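Local coordinates for protein 6-phospho-beta-glucosidase (Thermotoga maritima, PDB 1UP7) that hydrolyses cellobiose 6'-phosphate to glucose 6-phosphate and glucose, using NAD+ and a manganese ion as cofactors, at residues Lys98-Gly110 with Tyr243-Ile257. Numbering follows the deposited sequence.
Sequences KYGLIGQETTGVG and YLRYYLMEKKMFKKI. With G6P (6-O-phosphono-alpha-D-glucopyranose), chain J; NAD (nicotinamide-adenine-dinucleotide), chain I.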
loop_
_atom_site.group_PDB
_atom_site.type_symbol
_atom_site.label_atom_id
_atom_site.label_comp_id
_atom_site.label_asym_id
_atom_site.label_seq_id
_atom_site.Cartn_x
_atom_site.Cartn_y
_atom_site.Cartn_z
ATOM N N LYS A 98 -29.990 28.816 8.410
ATOM C CA LYS A 98 -29.812 29.834 9.450
ATOM C C LYS A 98 -28.380 29.968 9.980
ATOM O O LYS A 98 -28.025 30.996 10.543
ATOM C CB LYS A 98 -30.773 29.620 10.624
ATOM C CG LYS A 98 -30.449 28.400 11.464
ATOM C CD LYS A 98 -31.395 28.238 12.657
ATOM C CE LYS A 98 -32.792 27.768 12.264
ATOM N NZ LYS A 98 -32.810 26.450 11.632
ATOM N N TYR A 99 -27.576 28.932 9.808
ATOM C CA TYR A 99 -26.178 28.941 10.224
ATOM C C TYR A 99 -25.225 29.449 9.163
ATOM O O TYR A 99 -24.022 29.480 9.394
ATOM C CB TYR A 99 -25.745 27.534 10.649
ATOM C CG TYR A 99 -26.577 26.958 11.749
ATOM C CD1 TYR A 99 -26.247 27.168 13.087
ATOM C CD2 TYR A 99 -27.716 26.198 11.460
ATOM C CE1 TYR A 99 -27.029 26.607 14.120
ATOM C CE2 TYR A 99 -28.504 25.651 12.463
ATOM C CZ TYR A 99 -28.156 25.857 13.793
ATOM O OH TYR A 99 -28.940 25.317 14.802
ATOM N N GLY A 100 -25.749 29.852 8.006
ATOM C CA GLY A 100 -24.932 30.268 6.878
ATOM C C GLY A 100 -24.312 29.086 6.146
ATOM O O GLY A 100 -23.267 29.199 5.539
ATOM N N LEU A 101 -24.955 27.931 6.243
ATOM C CA LEU A 101 -24.421 26.691 5.697
ATOM C C LEU A 101 -25.276 26.241 4.533
ATOM O O LEU A 101 -26.491 26.491 4.529
ATOM C CB LEU A 101 -24.459 25.620 6.782
ATOM C CG LEU A 101 -23.233 25.360 7.690
ATOM C CD1 LEU A 101 -22.025 26.350 7.553
ATOM C CD2 LEU A 101 -23.620 25.093 9.163
ATOM N N ILE A 102 -24.652 25.563 3.568
ATOM C CA ILE A 102 -25.364 24.942 2.471
ATOM C C ILE A 102 -26.404 23.950 2.995
ATOM O O ILE A 102 -26.110 23.082 3.831
ATOM C CB ILE A 102 -24.378 24.212 1.539
ATOM C CG1 ILE A 102 -23.500 25.224 0.774
ATOM C CG2 ILE A 102 -25.169 23.264 0.591
ATOM C CD1 ILE A 102 -24.308 26.065 -0.108
ATOM N N GLY A 103 -27.637 24.114 2.542
ATOM C CA GLY A 103 -28.660 23.109 2.796
ATOM C C GLY A 103 -29.067 22.414 1.508
ATOM O O GLY A 103 -29.641 23.032 0.608
ATOM N N GLN A 104 -28.756 21.132 1.423
ATOM C CA GLN A 104 -28.945 20.357 0.205
ATOM C C GLN A 104 -29.282 18.893 0.514
ATOM O O GLN A 104 -28.806 18.314 1.491
ATOM C CB GLN A 104 -27.696 20.481 -0.677
ATOM C CG GLN A 104 -27.979 20.439 -2.205
ATOM C CD GLN A 104 -28.082 18.982 -2.682
ATOM O OE1 GLN A 104 -27.471 18.064 -2.095
ATOM N NE2 GLN A 104 -28.869 18.765 -3.705
ATOM N N GLU A 105 -30.120 18.299 -0.312
ATOM C CA GLU A 105 -30.557 16.909 -0.124
ATOM C C GLU A 105 -29.438 15.880 0.191
ATOM O O GLU A 105 -29.606 15.053 1.120
ATOM C CB GLU A 105 -31.408 16.462 -1.342
ATOM C CG GLU A 105 -31.839 14.995 -1.281
ATOM C CD GLU A 105 -32.193 14.380 -2.628
ATOM O OE1 GLU A 105 -31.536 14.696 -3.662
ATOM O OE2 GLU A 105 -33.137 13.551 -2.656
ATOM N N THR A 106 -28.321 15.930 -0.557
ATOM C CA THR A 106 -27.274 14.902 -0.481
ATOM C C THR A 106 -25.910 15.419 -0.069
ATOM O O THR A 106 -25.041 14.630 0.247
ATOM C CB THR A 106 -27.136 14.164 -1.843
ATOM O OG1 THR A 106 -26.611 15.067 -2.857
ATOM C CG2 THR A 106 -28.516 13.834 -2.430
ATOM N N THR A 107 -25.718 16.732 -0.092
ATOM C CA THR A 107 -24.402 17.326 0.047
ATOM C C THR A 107 -24.275 18.112 1.333
ATOM O O THR A 107 -25.042 19.026 1.552
ATOM C CB THR A 107 -24.158 18.303 -1.128
ATOM O OG1 THR A 107 -24.370 17.607 -2.369
ATOM C CG2 THR A 107 -22.696 18.721 -1.139
ATOM N N GLY A 108 -23.256 17.829 2.123
ATOM C CA GLY A 108 -22.979 18.623 3.305
ATOM C C GLY A 108 -23.906 18.210 4.429
ATOM O O GLY A 108 -24.299 17.041 4.537
ATOM N N VAL A 109 -24.288 19.177 5.247
ATOM C CA VAL A 109 -25.037 18.918 6.495
ATOM C C VAL A 109 -26.351 18.164 6.239
ATOM O O VAL A 109 -26.687 17.241 6.967
ATOM C CB VAL A 109 -25.269 20.216 7.314
ATOM C CG1 VAL A 109 -26.168 19.958 8.607
ATOM C CG2 VAL A 109 -23.936 20.841 7.714
ATOM N N GLY A 110 -27.074 18.556 5.199
ATOM C CA GLY A 110 -28.228 17.835 4.715
ATOM C C GLY A 110 -27.993 16.372 4.411
ATOM O O GLY A 110 -28.827 15.522 4.762
ATOM N N TYR A 243 -22.508 18.986 -8.791
ATOM C CA TYR A 243 -22.571 19.113 -7.336
ATOM C C TYR A 243 -21.342 19.749 -6.716
ATOM O O TYR A 243 -21.396 20.163 -5.554
ATOM C CB TYR A 243 -22.778 17.756 -6.698
ATOM C CG TYR A 243 -24.218 17.307 -6.688
ATOM C CD1 TYR A 243 -24.814 16.753 -7.844
ATOM C CD2 TYR A 243 -24.990 17.415 -5.518
ATOM C CE1 TYR A 243 -26.153 16.336 -7.825
ATOM C CE2 TYR A 243 -26.317 17.022 -5.488
ATOM C CZ TYR A 243 -26.894 16.479 -6.624
ATOM O OH TYR A 243 -28.216 16.089 -6.585
ATOM N N LEU A 244 -20.249 19.807 -7.479
ATOM C CA LEU A 244 -19.035 20.453 -7.012
ATOM C C LEU A 244 -19.283 21.938 -6.822
ATOM O O LEU A 244 -18.550 22.582 -6.115
ATOM C CB LEU A 244 -17.845 20.203 -7.950
ATOM C CG LEU A 244 -16.843 19.132 -7.488
ATOM C CD1 LEU A 244 -16.412 19.243 -5.985
ATOM C CD2 LEU A 244 -17.412 17.727 -7.775
ATOM N N ARG A 245 -20.329 22.460 -7.444
ATOM C CA ARG A 245 -20.687 23.871 -7.319
ATOM C C ARG A 245 -20.871 24.261 -5.851
ATOM O O ARG A 245 -20.575 25.386 -5.478
ATOM C CB ARG A 245 -22.001 24.176 -8.027
ATOM C CG ARG A 245 -21.893 24.506 -9.505
ATOM C CD ARG A 245 -23.302 24.616 -10.166
ATOM N NE ARG A 245 -24.173 23.623 -9.512
ATOM C CZ ARG A 245 -25.500 23.626 -9.510
ATOM N NH1 ARG A 245 -26.171 24.611 -10.110
ATOM N NH2 ARG A 245 -26.161 22.640 -8.888
ATOM N N TYR A 246 -21.367 23.329 -5.039
ATOM C CA TYR A 246 -21.641 23.597 -3.615
ATOM C C TYR A 246 -20.379 23.785 -2.821
ATOM O O TYR A 246 -20.392 24.515 -1.839
ATOM C CB TYR A 246 -22.502 22.499 -2.956
ATOM C CG TYR A 246 -23.872 22.379 -3.582
ATOM C CD1 TYR A 246 -24.864 23.316 -3.326
ATOM C CD2 TYR A 246 -24.170 21.327 -4.459
ATOM C CE1 TYR A 246 -26.122 23.227 -3.929
ATOM C CE2 TYR A 246 -25.416 21.219 -5.071
ATOM C CZ TYR A 246 -26.380 22.184 -4.812
ATOM O OH TYR A 246 -27.617 22.075 -5.420
ATOM N N TYR A 247 -19.309 23.139 -3.264
ATOM C CA TYR A 247 -17.995 23.289 -2.677
ATOM C C TYR A 247 -17.257 24.487 -3.225
ATOM O O TYR A 247 -16.812 25.294 -2.432
ATOM C CB TYR A 247 -17.185 22.041 -2.936
ATOM C CG TYR A 247 -17.717 20.841 -2.222
ATOM C CD1 TYR A 247 -18.748 20.084 -2.782
ATOM C CD2 TYR A 247 -17.180 20.445 -1.013
ATOM C CE1 TYR A 247 -19.237 18.980 -2.153
ATOM C CE2 TYR A 247 -17.642 19.304 -0.366
ATOM C CZ TYR A 247 -18.674 18.584 -0.940
ATOM O OH TYR A 247 -19.154 17.461 -0.335
ATOM N N LEU A 248 -17.183 24.632 -4.556
ATOM C CA LEU A 248 -16.298 25.601 -5.188
ATOM C C LEU A 248 -16.980 26.947 -5.470
ATOM O O LEU A 248 -16.328 27.960 -5.742
ATOM C CB LEU A 248 -15.722 25.010 -6.468
ATOM C CG LEU A 248 -14.726 23.892 -6.200
ATOM C CD1 LEU A 248 -14.752 23.062 -7.433
ATOM C CD2 LEU A 248 -13.307 24.421 -5.876
ATOM N N MET A 249 -18.313 26.921 -5.410
ATOM C CA MET A 249 -19.172 28.105 -5.576
ATOM C C MET A 249 -20.110 28.286 -4.357
ATOM O O MET A 249 -21.292 28.654 -4.509
ATOM C CB MET A 249 -20.010 28.005 -6.860
ATOM C CG MET A 249 -19.207 28.032 -8.140
ATOM S SD MET A 249 -20.206 27.703 -9.609
ATOM C CE MET A 249 -21.188 28.965 -9.591
ATOM N N GLU A 250 -19.568 28.049 -3.166
ATOM C CA GLU A 250 -20.371 28.001 -1.956
ATOM C C GLU A 250 -21.172 29.276 -1.721
ATOM O O GLU A 250 -22.393 29.178 -1.545
ATOM C CB GLU A 250 -19.553 27.698 -0.705
ATOM C CG GLU A 250 -20.413 27.371 0.490
ATOM C CD GLU A 250 -19.608 27.077 1.754
ATOM O OE1 GLU A 250 -18.371 26.887 1.697
ATOM O OE2 GLU A 250 -20.224 27.058 2.827
ATOM N N LYS A 251 -20.521 30.449 -1.712
ATOM C CA LYS A 251 -21.265 31.679 -1.478
ATOM C C LYS A 251 -22.390 31.866 -2.491
ATOM O O LYS A 251 -23.495 32.249 -2.118
ATOM C CB LYS A 251 -20.407 32.957 -1.431
ATOM C CG LYS A 251 -19.307 32.915 -0.374
ATOM C CD LYS A 251 -18.359 34.144 -0.475
ATOM C CE LYS A 251 -17.890 34.448 -1.883
ATOM N NZ LYS A 251 -17.076 35.706 -1.955
ATOM N N LYS A 252 -22.122 31.598 -3.769
ATOM C CA LYS A 252 -23.157 31.728 -4.799
ATOM C C LYS A 252 -24.303 30.731 -4.549
ATOM O O LYS A 252 -25.474 31.085 -4.613
ATOM C CB LYS A 252 -22.573 31.471 -6.183
ATOM C CG LYS A 252 -23.258 32.166 -7.313
ATOM C CD LYS A 252 -22.328 32.269 -8.558
ATOM C CE LYS A 252 -21.965 33.732 -8.857
ATOM N NZ LYS A 252 -21.005 33.825 -10.009
ATOM N N MET A 253 -23.966 29.480 -4.268
ATOM C CA MET A 253 -24.973 28.462 -3.981
ATOM C C MET A 253 -25.758 28.723 -2.678
ATOM O O MET A 253 -26.985 28.519 -2.637
ATOM C CB MET A 253 -24.392 27.031 -3.940
ATOM C CG MET A 253 -23.813 26.536 -5.296
ATOM S SD MET A 253 -24.994 26.673 -6.704
ATOM C CE MET A 253 -24.417 27.997 -7.426
ATOM N N PHE A 254 -25.072 29.168 -1.623
ATOM C CA PHE A 254 -25.782 29.501 -0.411
ATOM C C PHE A 254 -26.820 30.577 -0.674
ATOM O O PHE A 254 -27.960 30.442 -0.180
ATOM C CB PHE A 254 -24.886 29.975 0.728
ATOM C CG PHE A 254 -25.675 30.400 1.953
ATOM C CD1 PHE A 254 -26.106 29.440 2.891
ATOM C CD2 PHE A 254 -26.014 31.728 2.151
ATOM C CE1 PHE A 254 -26.850 29.818 4.003
ATOM C CE2 PHE A 254 -26.786 32.113 3.267
ATOM C CZ PHE A 254 -27.202 31.146 4.210
ATOM N N LYS A 255 -26.444 31.640 -1.396
ATOM C CA LYS A 255 -27.376 32.716 -1.704
ATOM C C LYS A 255 -28.560 32.199 -2.523
ATOM O O LYS A 255 -29.714 32.531 -2.266
ATOM C CB LYS A 255 -26.708 33.852 -2.452
ATOM C CG LYS A 255 -27.671 34.962 -2.824
ATOM C CD LYS A 255 -26.928 36.187 -3.364
ATOM C CE LYS A 255 -27.910 37.300 -3.764
ATOM N NZ LYS A 255 -29.000 37.519 -2.746
ATOM N N LYS A 256 -28.276 31.384 -3.523
ATOM C CA LYS A 256 -29.342 30.812 -4.330
ATOM C C LYS A 256 -30.345 30.007 -3.477
ATOM O O LYS A 256 -31.561 30.171 -3.575
ATOM C CB LYS A 256 -28.784 29.866 -5.384
ATOM C CG LYS A 256 -29.752 29.608 -6.478
ATOM C CD LYS A 256 -29.238 28.478 -7.357
ATOM C CE LYS A 256 -30.125 28.290 -8.609
ATOM N NZ LYS A 256 -30.074 26.825 -8.969
ATOM N N ILE A 257 -29.837 29.123 -2.651
ATOM C CA ILE A 257 -30.711 28.228 -1.941
ATOM C C ILE A 257 -31.538 28.987 -0.902
ATOM O O ILE A 257 -32.695 28.650 -0.643
ATOM C CB ILE A 257 -29.913 27.108 -1.224
ATOM C CG1 ILE A 257 -29.135 26.238 -2.221
ATOM C CG2 ILE A 257 -30.841 26.287 -0.276
ATOM C CD1 ILE A 257 -28.176 25.270 -1.501
HETATM C C1 G6P J . -29.915 14.554 -9.646
HETATM C C2 G6P J . -29.058 13.696 -8.674
HETATM C C3 G6P J . -29.970 12.814 -7.822
HETATM C C4 G6P J . -30.870 13.738 -7.018
HETATM C C5 G6P J . -31.748 14.532 -8.005
HETATM C C6 G6P J . -32.641 15.511 -7.255
HETATM O O1 G6P J . -29.158 15.470 -10.459
HETATM O O2 G6P J . -28.110 12.858 -9.335
HETATM O O3 G6P J . -29.246 11.911 -6.979
HETATM O O4 G6P J . -31.618 13.000 -6.052
HETATM O O5 G6P J . -30.944 15.289 -8.946
HETATM O O6 G6P J . -33.870 15.708 -7.936
HETATM P P G6P J . -35.190 16.167 -7.137
HETATM O O1P G6P J . -36.327 16.077 -8.128
HETATM O O2P G6P J . -35.154 17.586 -6.592
HETATM O O3P G6P J . -35.389 15.189 -6.013
HETATM P PA NAD I . -40.049 9.605 -2.322
HETATM O O1A NAD I . -40.300 10.567 -1.231
HETATM O O2A NAD I . -41.158 9.504 -3.390
HETATM O O5B NAD I . -39.852 8.183 -1.569
HETATM C C5B NAD I . -40.051 6.987 -2.275
HETATM C C4B NAD I . -40.962 6.054 -1.488
HETATM O O4B NAD I . -40.275 5.521 -0.358
HETATM C C3B NAD I . -42.236 6.694 -0.950
HETATM O O3B NAD I . -43.340 6.045 -1.562
HETATM C C2B NAD I . -42.201 6.428 0.556
HETATM O O2B NAD I . -43.472 6.092 1.072
HETATM C C1B NAD I . -41.285 5.218 0.609
HETATM N N9A NAD I . -40.639 4.979 1.897
HETATM C C8A NAD I . -40.193 5.878 2.847
HETATM N N7A NAD I . -39.633 5.147 3.836
HETATM C C5A NAD I . -39.661 3.838 3.525
HETATM C C6A NAD I . -39.246 2.683 4.175
HETATM N N6A NAD I . -38.658 2.723 5.366
HETATM N N1A NAD I . -39.459 1.451 3.567
HETATM C C2A NAD I . -40.091 1.374 2.338
HETATM N N3A NAD I . -40.523 2.523 1.719
HETATM C C4A NAD I . -40.310 3.722 2.307
HETATM O O3 NAD I . -38.654 10.055 -2.985
HETATM P PN NAD I . -38.080 9.717 -4.442
HETATM O O1N NAD I . -37.905 11.056 -5.061
HETATM O O2N NAD I . -38.816 8.685 -5.139
HETATM O O5D NAD I . -36.655 9.052 -4.153
HETATM C C5D NAD I . -36.423 8.024 -3.207
HETATM C C4D NAD I . -34.916 7.985 -2.909
HETATM O O4D NAD I . -34.129 7.701 -4.065
HETATM C C3D NAD I . -34.401 9.319 -2.387
HETATM O O3D NAD I . -33.502 9.001 -1.368
HETATM C C2D NAD I . -33.681 9.952 -3.573
HETATM O O2D NAD I . -32.620 10.829 -3.235
HETATM C C1D NAD I . -33.240 8.770 -4.407
HETATM N N1N NAD I . -33.524 9.014 -5.823
HETATM C C2N NAD I . -34.252 8.027 -6.450
HETATM C C3N NAD I . -34.591 8.120 -7.777
HETATM C C7N NAD I . -35.408 7.008 -8.394
HETATM O O7N NAD I . -35.110 6.454 -9.661
HETATM N N7N NAD I . -36.447 6.529 -7.692
HETATM C C4N NAD I . -34.170 9.257 -8.471
HETATM C C5N NAD I . -33.419 10.275 -7.851
HETATM C C6N NAD I . -33.097 10.137 -6.500
HETATM O O HOH W 1 -22.359 28.575 2.947
HETATM O O HOH W 2 -21.915 25.063 3.977
#
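At the glucose 6-phosphate pocket, the Thr106 and Thr107 hydroxyls lie together along the CD2-CE2 side of the ring of Tyr243, the active-site proton acceptor. Thr107 OG1 lies at the ring edge, 3.2 Å from Tyr243 CD2, while Thr106 OG1 approaches CE2 obliquely. Both threonines belong to a turn gathered around the side-chain carbonyl of Gln104: Thr106 OG1 donates in the carbonyl plane, onto a lone pair of Gln104 OE1 (3.2 Å), and Thr106 N reaches the same oxygen from above that plane (2.8 Å). The Gln104 chain, bent at chi2 (-84°), lays CG over one face of Tyr246 as a CH-pi contact, 3.9 Å from the ring centroid, and sets its amide nearly perpendicular (86°) to the Tyr243 ring. Thr107 CG2, anti to the backbone N, points instead at Tyr247 CE1. Farther along, Ile102 packs against helix 250-258 and against Tyr246 of helix 245-248: CD1 rests 3.5 Å from Phe254 N, CG1 packs on Glu250 CG, and CG2 meets the Tyr246 ring and Ile257 CD1. Leu101 O lies in plane at the Phe254 ring edge. Glu250 OE2 receives protons from two waters, which link it to Gly100 O and Ile102 N. On the pocket side, Glu105 accepts from O4 of the sugar through OE1 (2.9 Å) and from a ribose hydroxyl of NAD through OE2, which also pairs with Arg82; Tyr243 OH stands 3.3 Å from sugar C2. The contact thus joins the Rossmann-type NAD-binding part to the C-terminal domain along one side of the active site of a family 4 glycosidase.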